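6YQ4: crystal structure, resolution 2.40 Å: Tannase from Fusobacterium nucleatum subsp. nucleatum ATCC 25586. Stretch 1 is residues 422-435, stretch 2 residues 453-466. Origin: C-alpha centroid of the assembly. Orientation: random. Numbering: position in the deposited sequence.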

ATOM      1  N   ASN A 422       6.119   3.963  -8.475  1.00 27.92           N
ATOM      2  CA  ASN A 422       6.876   2.798  -8.012  1.00 24.76           C
ATOM      3  C   ASN A 422       7.980   3.162  -7.024  1.00 24.17           C
ATOM      4  O   ASN A 422       9.014   3.722  -7.432  1.00 27.06           O
ATOM      5  CB  ASN A 422       7.474   2.047  -9.195  1.00 22.89           C
ATOM      6  CG  ASN A 422       8.084   0.719  -8.774  1.00 27.68           C
ATOM      7  OD1 ASN A 422       8.042   0.355  -7.595  1.00 26.77           O
ATOM      8  ND2 ASN A 422       8.632  -0.016  -9.729  1.00 28.89           N
ATOM      9  N   PRO A 423       7.827   2.851  -5.736  1.00 28.86           N
ATOM     10  CA  PRO A 423       8.878   3.186  -4.762  1.00 24.31           C
ATOM     11  C   PRO A 423      10.248   2.617  -5.112  1.00 21.21           C
ATOM     12  O   PRO A 423      11.259   3.191  -4.682  1.00 26.92           O
ATOM     13  CB  PRO A 423       8.362   2.574  -3.451  1.00 27.88           C
ATOM     14  CG  PRO A 423       7.004   2.323  -3.616  1.00 17.30           C
ATOM     15  CD  PRO A 423       6.697   2.171  -5.098  1.00 34.22           C
ATOM     16  N   MET A 424      10.311   1.536  -5.894  1.00 20.33           N
ATOM     17  CA  MET A 424      11.601   0.926  -6.235  1.00 32.13           C
ATOM     18  C   MET A 424      12.570   1.920  -6.869  1.00 34.66           C
ATOM     19  O   MET A 424      13.770   1.890  -6.576  1.00 34.52           O
ATOM     20  CB  MET A 424      11.398  -0.264  -7.161  1.00 19.84           C
ATOM     21  CG  MET A 424      10.633  -1.400  -6.517  1.00 28.79           C
ATOM     22  SD  MET A 424      11.427  -2.024  -5.023  1.00 32.90           S
ATOM     23  CE  MET A 424      12.831  -2.809  -5.780  1.00 33.91           C
ATOM     24  N   TYR A 425      12.088   2.804  -7.740  1.00 30.96           N
ATOM     25  CA  TYR A 425      13.017   3.718  -8.398  1.00 30.81           C
ATOM     26  C   TYR A 425      13.461   4.866  -7.502  1.00 25.71           C
ATOM     27  O   TYR A 425      14.240   5.709  -7.950  1.00 27.83           O
ATOM     28  CB  TYR A 425      12.408   4.294  -9.682  1.00 34.66           C
ATOM     29  CG  TYR A 425      11.879   3.261 -10.631  1.00 33.59           C
ATOM     30  CD1 TYR A 425      12.740   2.449 -11.357  1.00 35.65           C
ATOM     31  CD2 TYR A 425      10.510   3.085 -10.795  1.00 35.24           C
ATOM     32  CE1 TYR A 425      12.251   1.489 -12.237  1.00 40.04           C
ATOM     33  CE2 TYR A 425      10.009   2.128 -11.657  1.00 34.15           C
ATOM     34  CZ  TYR A 425      10.884   1.334 -12.374  1.00 37.78           C
ATOM     35  OH  TYR A 425      10.378   0.388 -13.229  1.00 36.17           O
ATOM     36  N   TYR A 426      12.986   4.936  -6.265  1.00 27.01           N
ATOM     37  CA  TYR A 426      13.301   6.066  -5.403  1.00 31.38           C
ATOM     38  C   TYR A 426      14.061   5.685  -4.138  1.00 30.77           C
ATOM     39  O   TYR A 426      14.590   6.572  -3.470  1.00 36.60           O
ATOM     40  CB  TYR A 426      12.010   6.816  -5.009  1.00 31.79           C
ATOM     41  CG  TYR A 426      11.283   7.488  -6.169  1.00 31.25           C
ATOM     42  CD1 TYR A 426      11.625   8.772  -6.593  1.00 22.81           C
ATOM     43  CD2 TYR A 426      10.257   6.833  -6.838  1.00 29.80           C
ATOM     44  CE1 TYR A 426      10.963   9.386  -7.642  1.00 23.92           C
ATOM     45  CE2 TYR A 426       9.596   7.435  -7.894  1.00 36.37           C
ATOM     46  CZ  TYR A 426       9.952   8.701  -8.295  1.00 37.07           C
ATOM     47  OH  TYR A 426       9.263   9.269  -9.336  1.00 43.40           O
ATOM     48  N   ILE A 427      14.126   4.415  -3.791  1.00 26.52           N
ATOM     49  CA  ILE A 427      14.726   3.994  -2.537  1.00 25.61           C
ATOM     50  C   ILE A 427      16.233   3.926  -2.714  1.00 30.84           C
ATOM     51  O   ILE A 427      16.727   3.224  -3.598  1.00 33.87           O
ATOM     52  CB  ILE A 427      14.164   2.636  -2.099  1.00 28.50           C
ATOM     53  CG1 ILE A 427      12.678   2.755  -1.748  1.00 20.05           C
ATOM     54  CG2 ILE A 427      14.958   2.100  -0.910  1.00 32.70           C
ATOM     55  CD1 ILE A 427      11.976   1.436  -1.647  1.00 21.37           C
ATOM     56  N   ASP A 428      16.953   4.629  -1.842  1.00 34.99           N
ATOM     57  CA  ASP A 428      18.387   4.891  -1.893  1.00 33.35           C
ATOM     58  C   ASP A 428      18.924   4.788  -0.481  1.00 36.26           C
ATOM     59  O   ASP A 428      18.166   4.852   0.493  1.00 31.41           O
ATOM     60  CB  ASP A 428      18.697   6.323  -2.355  1.00 38.88           C
ATOM     61  CG  ASP A 428      19.355   6.372  -3.669  1.00 52.90           C
ATOM     62  OD1 ASP A 428      19.543   5.289  -4.260  1.00 65.39           O
ATOM     63  OD2 ASP A 428      19.691   7.498  -4.104  1.00 55.68           O
ATOM     64  N   SER A 429      20.253   4.743  -0.358  1.00 34.06           N
ATOM     65  CA  SER A 429      20.810   4.925   0.970  1.00 37.22           C
ATOM     66  C   SER A 429      20.498   6.318   1.504  1.00 36.85           C
ATOM     67  O   SER A 429      20.508   6.514   2.719  1.00 42.14           O
ATOM     68  CB  SER A 429      22.324   4.623   0.977  1.00 38.66           C
ATOM     69  OG  SER A 429      23.104   5.691   0.479  1.00 38.54           O
ATOM     70  N   ASN A 430      20.143   7.271   0.636  1.00 37.30           N
ATOM     71  CA  ASN A 430      19.793   8.627   1.065  1.00 36.15           C
ATOM     72  C   ASN A 430      18.313   8.835   1.362  1.00 36.50           C
ATOM     73  O   ASN A 430      17.953   9.914   1.850  1.00 33.35           O
ATOM     74  CB  ASN A 430      20.198   9.644   0.010  1.00 36.85           C
ATOM     75  CG  ASN A 430      21.671   9.635  -0.246  1.00 43.66           C
ATOM     76  OD1 ASN A 430      22.467   9.657   0.689  1.00 40.86           O
ATOM     77  ND2 ASN A 430      22.051   9.562  -1.520  1.00 47.12           N
ATOM     78  N   THR A 431      17.450   7.867   1.053  1.00 28.34           N
ATOM     79  CA  THR A 431      16.045   8.006   1.395  1.00 36.32           C
ATOM     80  C   THR A 431      15.935   8.429   2.848  1.00 37.25           C
ATOM     81  O   THR A 431      16.591   7.852   3.721  1.00 43.13           O
ATOM     82  CB  THR A 431      15.306   6.689   1.139  1.00 37.57           C
ATOM     83  OG1 THR A 431      15.281   6.445  -0.266  1.00 38.25           O
ATOM     84  CG2 THR A 431      13.877   6.757   1.627  1.00 34.15           C
ATOM     85  N   SER A 432      15.167   9.500   3.091  1.00 33.54           N
ATOM     86  CA  SER A 432      15.186  10.158   4.394  1.00 31.22           C
ATOM     87  C   SER A 432      14.299   9.456   5.413  1.00 37.57           C
ATOM     88  O   SER A 432      14.536   9.589   6.622  1.00 42.22           O
ATOM     89  CB  SER A 432      14.775  11.639   4.276  1.00 35.42           C
ATOM     90  OG  SER A 432      13.499  11.845   3.671  1.00 45.38           O
ATOM     91  N   THR A 433      13.284   8.724   4.965  1.00 30.27           N
ATOM     92  CA  THR A 433      12.408   8.019   5.890  1.00 31.85           C
ATOM     93  C   THR A 433      13.142   6.791   6.423  1.00 26.34           C
ATOM     94  O   THR A 433      13.466   5.876   5.660  1.00 22.75           O
ATOM     95  CB  THR A 433      11.102   7.628   5.200  1.00 26.68           C
ATOM     96  OG1 THR A 433      10.426   8.816   4.761  1.00 36.31           O
ATOM     97  CG2 THR A 433      10.199   6.873   6.150  1.00 25.60           C
ATOM     98  N   LYS A 434      13.387   6.760   7.734  1.00 27.99           N
ATOM     99  CA  LYS A 434      14.176   5.672   8.299  1.00 31.78           C
ATOM    100  C   LYS A 434      13.346   4.417   8.572  1.00 26.07           C
ATOM    101  O   LYS A 434      13.839   3.304   8.373  1.00 29.57           O
ATOM    102  CB  LYS A 434      14.877   6.139   9.583  1.00 31.18           C
ATOM    103  CG  LYS A 434      16.365   5.737   9.675  1.00 41.80           C
ATOM    104  CD  LYS A 434      17.027   6.187  11.015  1.00 38.55           C
ATOM    105  CE  LYS A 434      17.413   4.984  11.901  1.00 40.48           C
ATOM    106  NZ  LYS A 434      18.208   5.388  13.119  1.00 49.77           N
ATOM    107  N   TYR A 435      12.108   4.550   9.043  1.00 32.58           N
ATOM    108  CA  TYR A 435      11.387   3.430   9.644  1.00 30.34           C
ATOM    109  C   TYR A 435      10.212   2.965   8.788  1.00 30.19           C
ATOM    110  O   TYR A 435       9.434   3.777   8.276  1.00 35.64           O
ATOM    111  CB  TYR A 435      10.894   3.809  11.034  1.00 33.45           C
ATOM    112  CG  TYR A 435      11.960   4.357  11.940  1.00 24.53           C
ATOM    113  CD1 TYR A 435      12.875   3.502  12.555  1.00 37.05           C
ATOM    114  CD2 TYR A 435      12.061   5.719  12.177  1.00 25.23           C
ATOM    115  CE1 TYR A 435      13.862   3.984  13.379  1.00 26.67           C
ATOM    116  CE2 TYR A 435      13.026   6.223  13.009  1.00 32.23           C
ATOM    117  CZ  TYR A 435      13.939   5.339  13.606  1.00 37.43           C
ATOM    118  OH  TYR A 435      14.905   5.804  14.451  1.00 36.39           O
ATOM    119  N   ALA A 453       8.259  -8.518  -0.185  1.00 23.26           N
ATOM    120  CA  ALA A 453       9.607  -8.968   0.205  1.00 24.81           C
ATOM    121  C   ALA A 453      10.693  -8.186  -0.523  1.00 32.63           C
ATOM    122  O   ALA A 453      11.685  -7.760   0.097  1.00 34.23           O
ATOM    123  CB  ALA A 453       9.798 -10.464  -0.081  1.00 18.14           C
ATOM    124  N   ILE A 454      10.539  -8.006  -1.848  1.00 17.64           N
ATOM    125  CA  ILE A 454      11.518  -7.231  -2.618  1.00 19.46           C
ATOM    126  C   ILE A 454      11.579  -5.785  -2.130  1.00 27.07           C
ATOM    127  O   ILE A 454      12.658  -5.192  -2.047  1.00 31.45           O
ATOM    128  CB  ILE A 454      11.196  -7.303  -4.117  1.00 23.01           C
ATOM    129  CG1 ILE A 454      11.658  -8.635  -4.709  1.00 18.37           C
ATOM    130  CG2 ILE A 454      11.776  -6.098  -4.866  1.00 18.12           C
ATOM    131  CD1 ILE A 454      11.032  -8.864  -6.082  1.00 19.88           C
ATOM    132  N   LEU A 455      10.432  -5.187  -1.794  1.00 28.20           N
ATOM    133  CA  LEU A 455      10.471  -3.843  -1.216  1.00 28.25           C
ATOM    134  C   LEU A 455      11.261  -3.843   0.091  1.00 38.32           C
ATOM    135  O   LEU A 455      12.149  -3.006   0.302  1.00 32.76           O
ATOM    136  CB  LEU A 455       9.058  -3.337  -0.973  1.00 20.88           C
ATOM    137  CG  LEU A 455       8.859  -1.984  -0.307  1.00 27.59           C
ATOM    138  CD1 LEU A 455       9.200  -0.884  -1.272  1.00 27.75           C
ATOM    139  CD2 LEU A 455       7.408  -1.866   0.126  1.00 27.10           C
ATOM    140  N   ALA A 456      10.944  -4.794   0.974  1.00 33.81           N
ATOM    141  CA  ALA A 456      11.636  -4.916   2.245  1.00 30.59           C
ATOM    142  C   ALA A 456      13.139  -5.126   2.048  1.00 19.03           C
ATOM    143  O   ALA A 456      13.950  -4.545   2.771  1.00 22.80           O
ATOM    144  CB  ALA A 456      10.996  -6.052   3.055  1.00 24.49           C
ATOM    145  N   LEU A 457      13.541  -5.908   1.048  1.00 25.20           N
ATOM    146  CA  LEU A 457      14.979  -6.132   0.868  1.00 25.73           C
ATOM    147  C   LEU A 457      15.679  -4.867   0.407  1.00 20.25           C
ATOM    148  O   LEU A 457      16.802  -4.569   0.840  1.00 30.64           O
ATOM    149  CB  LEU A 457      15.237  -7.250  -0.136  1.00 32.69           C
ATOM    150  CG  LEU A 457      14.915  -8.663   0.339  1.00 36.59           C
ATOM    151  CD1 LEU A 457      14.577  -9.614  -0.837  1.00 20.06           C
ATOM    152  CD2 LEU A 457      16.056  -9.163   1.153  1.00 21.22           C
ATOM    153  N   LYS A 458      15.055  -4.163  -0.530  1.00 21.39           N
ATOM    154  CA  LYS A 458      15.622  -2.941  -1.073  1.00 20.07           C
ATOM    155  C   LYS A 458      15.819  -1.908   0.018  1.00 20.38           C
ATOM    156  O   LYS A 458      16.857  -1.233   0.069  1.00 30.69           O
ATOM    157  CB  LYS A 458      14.711  -2.420  -2.185  1.00 26.22           C
ATOM    158  CG  LYS A 458      15.192  -1.174  -2.853  1.00 27.01           C
ATOM    159  CD  LYS A 458      16.466  -1.436  -3.611  1.00 25.23           C
ATOM    160  CE  LYS A 458      17.001  -0.131  -4.177  1.00 33.19           C
ATOM    161  NZ  LYS A 458      18.456  -0.215  -4.570  1.00 25.15           N
ATOM    162  N   LEU A 459      14.870  -1.807   0.945  1.00 24.49           N
ATOM    163  CA  LEU A 459      15.026  -0.841   2.032  1.00 22.35           C
ATOM    164  C   LEU A 459      16.133  -1.258   3.010  1.00 24.25           C
ATOM    165  O   LEU A 459      16.913  -0.420   3.477  1.00 30.19           O
ATOM    166  CB  LEU A 459      13.702  -0.665   2.764  1.00 19.69           C
ATOM    167  CG  LEU A 459      12.540  -0.072   1.995  1.00 27.48           C
ATOM    168  CD1 LEU A 459      11.204  -0.534   2.578  1.00 22.18           C
ATOM    169  CD2 LEU A 459      12.640   1.439   2.032  1.00 25.70           C
ATOM    170  N   LYS A 460      16.197  -2.541   3.357  1.00 30.65           N
ATOM    171  CA  LYS A 460      17.280  -3.013   4.215  1.00 29.04           C
ATOM    172  C   LYS A 460      18.637  -2.795   3.564  1.00 34.37           C
ATOM    173  O   LYS A 460      19.599  -2.365   4.226  1.00 35.98           O
ATOM    174  CB  LYS A 460      17.080  -4.495   4.533  1.00 28.40           C
ATOM    175  CG  LYS A 460      15.837  -4.777   5.337  1.00 21.79           C
ATOM    176  CD  LYS A 460      15.717  -6.247   5.622  1.00 29.30           C
ATOM    177  CE  LYS A 460      16.521  -6.652   6.849  1.00 37.05           C
ATOM    178  NZ  LYS A 460      15.563  -7.059   7.906  1.00 46.84           N
ATOM    179  N   ASN A 461      18.741  -3.100   2.264  1.00 30.03           N
ATOM    180  CA  ASN A 461      20.024  -2.977   1.578  1.00 26.79           C
ATOM    181  C   ASN A 461      20.486  -1.529   1.526  1.00 24.42           C
ATOM    182  O   ASN A 461      21.685  -1.279   1.341  1.00 30.79           O
ATOM    183  CB  ASN A 461      19.930  -3.567   0.172  1.00 23.51           C
ATOM    184  CG  ASN A 461      19.835  -5.098   0.169  1.00 34.05           C
ATOM    185  OD1 ASN A 461      19.615  -5.702  -0.868  1.00 33.29           O
ATOM    186  ND2 ASN A 461      20.021  -5.722   1.331  1.00 27.69           N
ATOM    187  N   SER A 462      19.552  -0.589   1.696  1.00 23.75           N
ATOM    188  CA  SER A 462      19.800   0.842   1.697  1.00 24.26           C
ATOM    189  C   SER A 462      19.912   1.432   3.095  1.00 34.76           C
ATOM    190  O   SER A 462      19.971   2.658   3.227  1.00 38.48           O
ATOM    191  CB  SER A 462      18.709   1.592   0.921  1.00 30.74           C
ATOM    192  OG  SER A 462      18.385   0.946  -0.301  1.00 35.99           O
ATOM    193  N   GLY A 463      19.968   0.607   4.136  1.00 25.02           N
ATOM    194  CA  GLY A 463      20.295   1.122   5.445  1.00 25.94           C
ATOM    195  C   GLY A 463      19.131   1.608   6.275  1.00 29.47           C
ATOM    196  O   GLY A 463      19.356   2.290   7.287  1.00 28.46           O
ATOM    197  N   LYS A 464      17.903   1.270   5.901  1.00 32.16           N
ATOM    198  CA  LYS A 464      16.721   1.698   6.634  1.00 34.02           C
ATOM    199  C   LYS A 464      16.283   0.590   7.577  1.00 29.00           C
ATOM    200  O   LYS A 464      16.577  -0.585   7.361  1.00 23.48           O
ATOM    201  CB  LYS A 464      15.576   2.066   5.678  1.00 31.25           C
ATOM    202  CG  LYS A 464      15.998   2.855   4.435  1.00 23.90           C
ATOM    203  CD  LYS A 464      16.572   4.219   4.805  1.00 23.48           C
ATOM    204  CE  LYS A 464      17.640   4.652   3.792  1.00 28.83           C
ATOM    205  NZ  LYS A 464      18.486   5.870   4.178  1.00 27.39           N
ATOM    206  N   ILE A 465      15.580   0.975   8.637  1.00 32.39           N
ATOM    207  CA  ILE A 465      15.127   0.020   9.641  1.00 27.03           C
ATOM    208  C   ILE A 465      13.754  -0.487   9.201  1.00 31.35           C
ATOM    209  O   ILE A 465      12.819   0.301   9.030  1.00 37.64           O
ATOM    210  CB  ILE A 465      15.088   0.654  11.043  1.00 31.73           C
ATOM    211  CG1 ILE A 465      16.478   0.678  11.705  1.00 44.53           C
ATOM    212  CG2 ILE A 465      14.231  -0.172  11.958  1.00 24.91           C
ATOM    213  CD1 ILE A 465      17.525   1.529  11.040  1.00 52.26           C
ATOM    214  N   VAL A 466      13.639  -1.804   9.003  1.00 25.84           N
ATOM    215  CA  VAL A 466      12.494  -2.429   8.365  1.00 21.27           C
ATOM    216  C   VAL A 466      11.921  -3.511   9.270  1.00 31.64           C
ATOM    217  O   VAL A 466      12.641  -4.422   9.680  1.00 29.95           O
ATOM    218  CB  VAL A 466      12.884  -3.032   7.008  1.00 20.71           C
ATOM    219  CG1 VAL A 466      11.756  -3.881   6.461  1.00 21.18           C
ATOM    220  CG2 VAL A 466      13.264  -1.924   6.018  1.00 22.30           C
TER

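Residues 422-435 run as a mostly irregular segment alongside a helix, the turn after it, and the start of a strand in residues 453-466. Together the two stretches bury 758 Å². Three residues cover the most surface: Ile427, Lys464 and Ile465.

Ile427 points toward the helix. Its CD1 lies 3.6 Å from Leu455 CD1 and 3.7 Å from Leu459 CD2, so one methyl meets two leucines a helical turn apart. Its CG2 lies 3.8 Å from Lys458 CG, a contact with the aliphatic part of that lysine. Met424 extends this apolar patch toward the start of the helix segment, with its CE 3.6 Å from Ile454 CG2.

Lys464 follows the helix and the turn at Gly463. Its CB points sideways, but the end of the chain reaches into the loop. There NZ donates hydrogen bonds to Ser429 O at 2.6 Å and to Thr431 O at 2.8 Å. The ammonium group thus ties down two backbone carbonyls with no acidic partner in this contact. Its acceptors lie in and at the end of the type I turn from Asp428 to Thr431. That turn is closed by Thr431 N to Asp428 O at 3.1 Å, and Thr431 OG1 accepts from Asp428 N at 2.9 Å. Beside it the backbones come close: Ser429 CA makes a CA-H...O contact of 3.3 Å with Ser462 O.

Ile465 begins the strand pairing. Its N donates to Lys434 O at 2.9 Å, and it forms a parallel bridge with Tyr435. The two side chains lie on the same face of the sheet, where Ile465 CB approaches Tyr435 CD1 at 3.9 Å, oblique to the ring. Ile465 CD1 also meets Lys434 CE at 3.6 Å, a contact between carbon atoms.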